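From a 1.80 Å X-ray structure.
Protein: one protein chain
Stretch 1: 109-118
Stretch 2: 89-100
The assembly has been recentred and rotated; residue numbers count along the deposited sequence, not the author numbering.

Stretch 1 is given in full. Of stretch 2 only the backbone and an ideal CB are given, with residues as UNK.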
# COMPACT_ATOMS: atom_id res chain seq x y z
N ASN A 109 0.23 -23.01 31.31
CA ASN A 109 -0.83 -22.94 30.29
C ASN A 109 -0.84 -21.49 29.80
O ASN A 109 -1.64 -20.66 30.21
CB ASN A 109 -2.17 -23.36 30.86
CG ASN A 109 -2.17 -24.82 31.34
OD1 ASN A 109 -2.09 -25.75 30.55
ND2 ASN A 109 -2.31 -25.01 32.64
N ALA A 110 0.12 -21.19 28.92
CA ALA A 110 0.34 -19.82 28.49
C ALA A 110 0.62 -19.81 26.99
O ALA A 110 1.32 -20.68 26.47
CB ALA A 110 1.51 -19.17 29.24
N TRP A 111 0.09 -18.79 26.32
CA TRP A 111 0.28 -18.63 24.88
C TRP A 111 0.51 -17.16 24.59
O TRP A 111 -0.10 -16.29 25.22
CB TRP A 111 -0.94 -19.13 24.08
CG TRP A 111 -1.25 -20.58 24.26
CD1 TRP A 111 -0.91 -21.61 23.42
CD2 TRP A 111 -2.01 -21.18 25.33
NE1 TRP A 111 -1.38 -22.80 23.91
CE2 TRP A 111 -2.06 -22.56 25.08
CE3 TRP A 111 -2.63 -20.67 26.47
CZ2 TRP A 111 -2.71 -23.44 25.94
CZ3 TRP A 111 -3.27 -21.55 27.31
CH2 TRP A 111 -3.31 -22.90 27.04
N ASP A 112 1.36 -16.89 23.61
CA ASP A 112 1.56 -15.54 23.13
C ASP A 112 0.73 -15.37 21.85
O ASP A 112 0.97 -16.07 20.87
CB ASP A 112 3.03 -15.25 22.88
CG ASP A 112 3.81 -15.03 24.16
OD1 ASP A 112 3.30 -14.36 25.08
OD2 ASP A 112 4.94 -15.54 24.23
N VAL A 113 -0.23 -14.47 21.88
CA VAL A 113 -1.17 -14.28 20.78
C VAL A 113 -0.73 -13.05 20.00
O VAL A 113 -0.60 -11.97 20.56
CB VAL A 113 -2.61 -14.13 21.31
CG1 VAL A 113 -3.56 -13.80 20.17
CG2 VAL A 113 -3.04 -15.40 22.04
N THR A 114 -0.54 -13.21 18.70
CA THR A 114 -0.15 -12.10 17.84
C THR A 114 -1.27 -11.87 16.84
O THR A 114 -1.78 -12.83 16.27
CB THR A 114 1.14 -12.39 17.09
OG1 THR A 114 2.25 -12.38 18.00
CG2 THR A 114 1.38 -11.29 16.02
N LEU A 115 -1.67 -10.61 16.67
CA LEU A 115 -2.52 -10.16 15.57
C LEU A 115 -1.66 -9.32 14.65
O LEU A 115 -0.93 -8.43 15.11
CB LEU A 115 -3.71 -9.35 16.08
CG LEU A 115 -4.82 -10.18 16.72
CD1 LEU A 115 -4.37 -10.49 18.15
CD2 LEU A 115 -6.13 -9.45 16.67
N LYS A 116 -1.73 -9.61 13.35
CA LYS A 116 -0.80 -9.03 12.39
C LYS A 116 -1.56 -8.53 11.17
O LYS A 116 -2.46 -9.22 10.66
CB LYS A 116 0.22 -10.07 11.96
CG LYS A 116 1.25 -9.58 10.95
CD LYS A 116 2.04 -10.76 10.36
CE LYS A 116 3.09 -11.29 11.31
NZ LYS A 116 3.80 -12.49 10.74
N ILE A 117 -1.20 -7.33 10.74
CA ILE A 117 -1.75 -6.68 9.56
C ILE A 117 -0.59 -6.50 8.59
O ILE A 117 0.43 -5.91 8.96
CB ILE A 117 -2.39 -5.33 9.89
CG1 ILE A 117 -3.47 -5.46 10.96
CG2 ILE A 117 -2.98 -4.71 8.61
CD1 ILE A 117 -3.88 -4.08 11.58
N THR A 118 -0.75 -6.97 7.36
CA THR A 118 0.28 -6.87 6.35
C THR A 118 -0.26 -6.10 5.15
O THR A 118 -1.37 -6.38 4.66
CB THR A 118 0.77 -8.25 5.89
OG1 THR A 118 1.30 -8.95 7.02
CG2 THR A 118 1.88 -8.10 4.87
N UNK A 89 -3.16 -3.83 -1.31
CA UNK A 89 -3.73 -5.02 -0.66
C UNK A 89 -3.39 -5.05 0.81
O UNK A 89 -2.30 -4.66 1.23
CB UNK A 89 -3.23 -6.30 -1.33
N UNK A 90 -4.34 -5.55 1.58
CA UNK A 90 -4.23 -5.71 3.02
C UNK A 90 -4.63 -7.14 3.37
O UNK A 90 -5.62 -7.65 2.84
CB UNK A 90 -5.10 -4.69 3.76
N UNK A 91 -3.93 -7.74 4.32
CA UNK A 91 -4.30 -9.07 4.81
C UNK A 91 -4.05 -9.10 6.31
O UNK A 91 -3.21 -8.36 6.83
CB UNK A 91 -3.51 -10.17 4.10
N UNK A 92 -4.80 -9.96 6.99
CA UNK A 92 -4.68 -10.05 8.44
C UNK A 92 -4.36 -11.50 8.81
O UNK A 92 -4.70 -12.41 8.08
CB UNK A 92 -5.96 -9.57 9.13
N UNK A 93 -3.68 -11.68 9.93
CA UNK A 93 -3.35 -13.00 10.43
C UNK A 93 -3.33 -12.93 11.95
O UNK A 93 -3.10 -11.88 12.55
CB UNK A 93 -2.01 -13.49 9.87
N UNK A 94 -3.51 -14.09 12.57
CA UNK A 94 -3.57 -14.18 14.02
C UNK A 94 -3.14 -15.59 14.38
O UNK A 94 -3.53 -16.54 13.70
CB UNK A 94 -4.96 -13.86 14.56
N UNK A 95 -2.35 -15.72 15.44
CA UNK A 95 -1.96 -17.04 15.88
C UNK A 95 -1.55 -17.00 17.34
O UNK A 95 -1.12 -15.97 17.87
CB UNK A 95 -0.82 -17.59 15.01
N UNK A 96 -1.66 -18.17 17.98
CA UNK A 96 -1.29 -18.35 19.38
C UNK A 96 -0.08 -19.28 19.44
O UNK A 96 -0.15 -20.41 18.96
CB UNK A 96 -2.46 -18.91 20.20
N UNK A 97 1.01 -18.81 20.03
CA UNK A 97 2.23 -19.60 20.12
C UNK A 97 2.37 -20.09 21.57
O UNK A 97 2.43 -19.27 22.49
CB UNK A 97 3.45 -18.79 19.68
N UNK A 98 2.42 -21.39 21.80
CA UNK A 98 2.62 -21.87 23.18
C UNK A 98 3.94 -21.35 23.72
O UNK A 98 4.96 -21.34 23.02
CB UNK A 98 2.59 -23.40 23.24
N UNK A 99 3.92 -20.94 24.98
CA UNK A 99 5.11 -20.42 25.64
C UNK A 99 5.94 -21.61 26.08
O UNK A 99 5.46 -22.48 26.82
CB UNK A 99 4.76 -19.52 26.82
N UNK A 100 7.17 -21.70 25.59
CA UNK A 100 8.03 -22.85 25.84
C UNK A 100 9.49 -22.45 25.74
O UNK A 100 9.85 -21.45 25.12
CB UNK A 100 7.72 -23.98 24.86

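The two stretches pair as antiparallel strands. Positions 91, 93, 95 and 97 exchange backbone hydrogen bonds with stretch 1, and their side chains lie on the sheet face of Asp112, Thr114, Lys116 and Thr118. Positions 92, 94, 96 and 98 lie on the face of Trp111, Val113, Leu115 and Ile117.

Position 89 has no atom of stretch 1 within 5.5 Å of its ideal CB. Phi of -67° admits proline, among many others. It is Pro89.

Position 90 points sideways, with CG2 of Ile117 5.3 Å from the ideal CB. A branched aliphatic residue could reach it. It is Val90, and its CG1 lies 3.9 Å from Ile117 CG2.

Position 91 faces the side of Thr118. Little but backbone is near the CB, so small or polar residues would suit. It is Ala91. Its N donates to Thr118 O at 2.9 Å, and its O accepts from Thr118 N at 2.9 Å.

Position 92 shares a face with Ile117. Extended angles and an apolar neighbour favour valine, isoleucine or threonine. It is Val92, whose CG1 is 4.4 Å from Ile117 CG1, a loose contact.

Position 93 is paired with Lys116 on the same face. The nearby amine favours an acid, though asparagine, serine or threonine would also fit. It is Asp93. It does not touch the amine directly; water 2 donates to Asp93 OD2 (2.7 Å) and accepts from Lys116 NZ (3.2 Å).

Position 94 has Leu115 CG 4.3 Å from its ideal CB, with Val113 further along the same face. Aliphatic residues would suit, as would a long chain with an apolar stem. It is Lys94, fully extended. Its CG lies 3.9 Å from Leu115 CG, and its CE 3.9 Å from Val113 CG1. The side chain is bonded covalently to a group elsewhere in the structure.

Position 95 has its CB 5.0 Å from Thr114 O, with room before Thr114 and Lys116. A long or aromatic residue could lean across; a small one would leave that space open. It is Tyr95, with chi1 in p. Its CE1 packs 3.6 Å from Thr114 CB. Lys116 NZ sits at the ring edge and gives a weak hydrogen bond to Tyr95 OH at 3.4 Å.

Position 96 has Val113 CG2 at 4.0 Å and Trp111 CB at 4.2 Å from its ideal CB. A small apolar residue suits this gap. It is Ala96, whose CB touches both.

Position 97 faces the side of Asp112. Polar or beta-branched residues would suit. It is Val97, whose backbone N donates to Asp112 O at 2.9 Å.

Position 98 has phi -60° and Trp111 CD1 3.9 Å from its ideal CB. No amide donor is needed in this non-hydrogen-bonded pair, so proline fits, as would other apolar residues. It is Pro98, with CG 4.0 Å from Trp111 CD1.

Position 99 points toward stretch 1. Ala110 offers a methyl, so a mid-sized aliphatic would suit. It is Val99, with CG2 3.9 Å from Ala110 CB.

Position 100 makes no contact, leaving the choice open. It is Ala100.

Stretch 2 (89-100) PVAVDKYAVPVA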
# COMPACT_ATOMS: atom_id res chain seq x y z
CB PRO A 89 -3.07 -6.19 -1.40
CG PRO A 89 -2.76 -5.59 -2.80
CD PRO A 89 -2.31 -4.19 -2.46
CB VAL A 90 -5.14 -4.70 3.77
CG1 VAL A 90 -5.09 -4.93 5.28
CG2 VAL A 90 -4.74 -3.27 3.43
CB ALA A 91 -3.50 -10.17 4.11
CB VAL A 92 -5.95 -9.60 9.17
CG1 VAL A 92 -6.23 -8.13 8.89
CG2 VAL A 92 -7.14 -10.50 8.80
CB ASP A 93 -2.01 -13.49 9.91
CG ASP A 93 -1.85 -15.01 9.99
OD1 ASP A 93 -2.83 -15.74 10.22
OD2 ASP A 93 -0.70 -15.46 9.86
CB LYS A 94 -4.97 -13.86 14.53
CG LYS A 94 -5.13 -13.96 16.05
CD LYS A 94 -6.55 -13.63 16.48
CE LYS A 94 -6.74 -13.90 17.97
NZ LYS A 94 -8.18 -14.01 18.30
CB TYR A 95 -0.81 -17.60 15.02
CG TYR A 95 0.24 -16.55 14.70
CD1 TYR A 95 1.27 -16.28 15.57
CD2 TYR A 95 0.17 -15.82 13.51
CE1 TYR A 95 2.22 -15.32 15.29
CE2 TYR A 95 1.13 -14.87 13.21
CZ TYR A 95 2.15 -14.63 14.11
OH TYR A 95 3.12 -13.68 13.83
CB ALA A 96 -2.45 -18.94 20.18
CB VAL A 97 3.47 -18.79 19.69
CG1 VAL A 97 4.72 -19.68 19.77
CG2 VAL A 97 3.28 -18.22 18.27
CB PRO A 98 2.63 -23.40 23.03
CG PRO A 98 2.01 -23.67 21.67
CD PRO A 98 2.34 -22.49 20.82
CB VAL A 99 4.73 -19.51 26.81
CG1 VAL A 99 5.96 -18.99 27.54
CG2 VAL A 99 3.88 -18.33 26.30
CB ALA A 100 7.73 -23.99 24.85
O HOH W 1 -0.87 -10.34 8.04
O HOH W 2 1.65 -14.32 9.33
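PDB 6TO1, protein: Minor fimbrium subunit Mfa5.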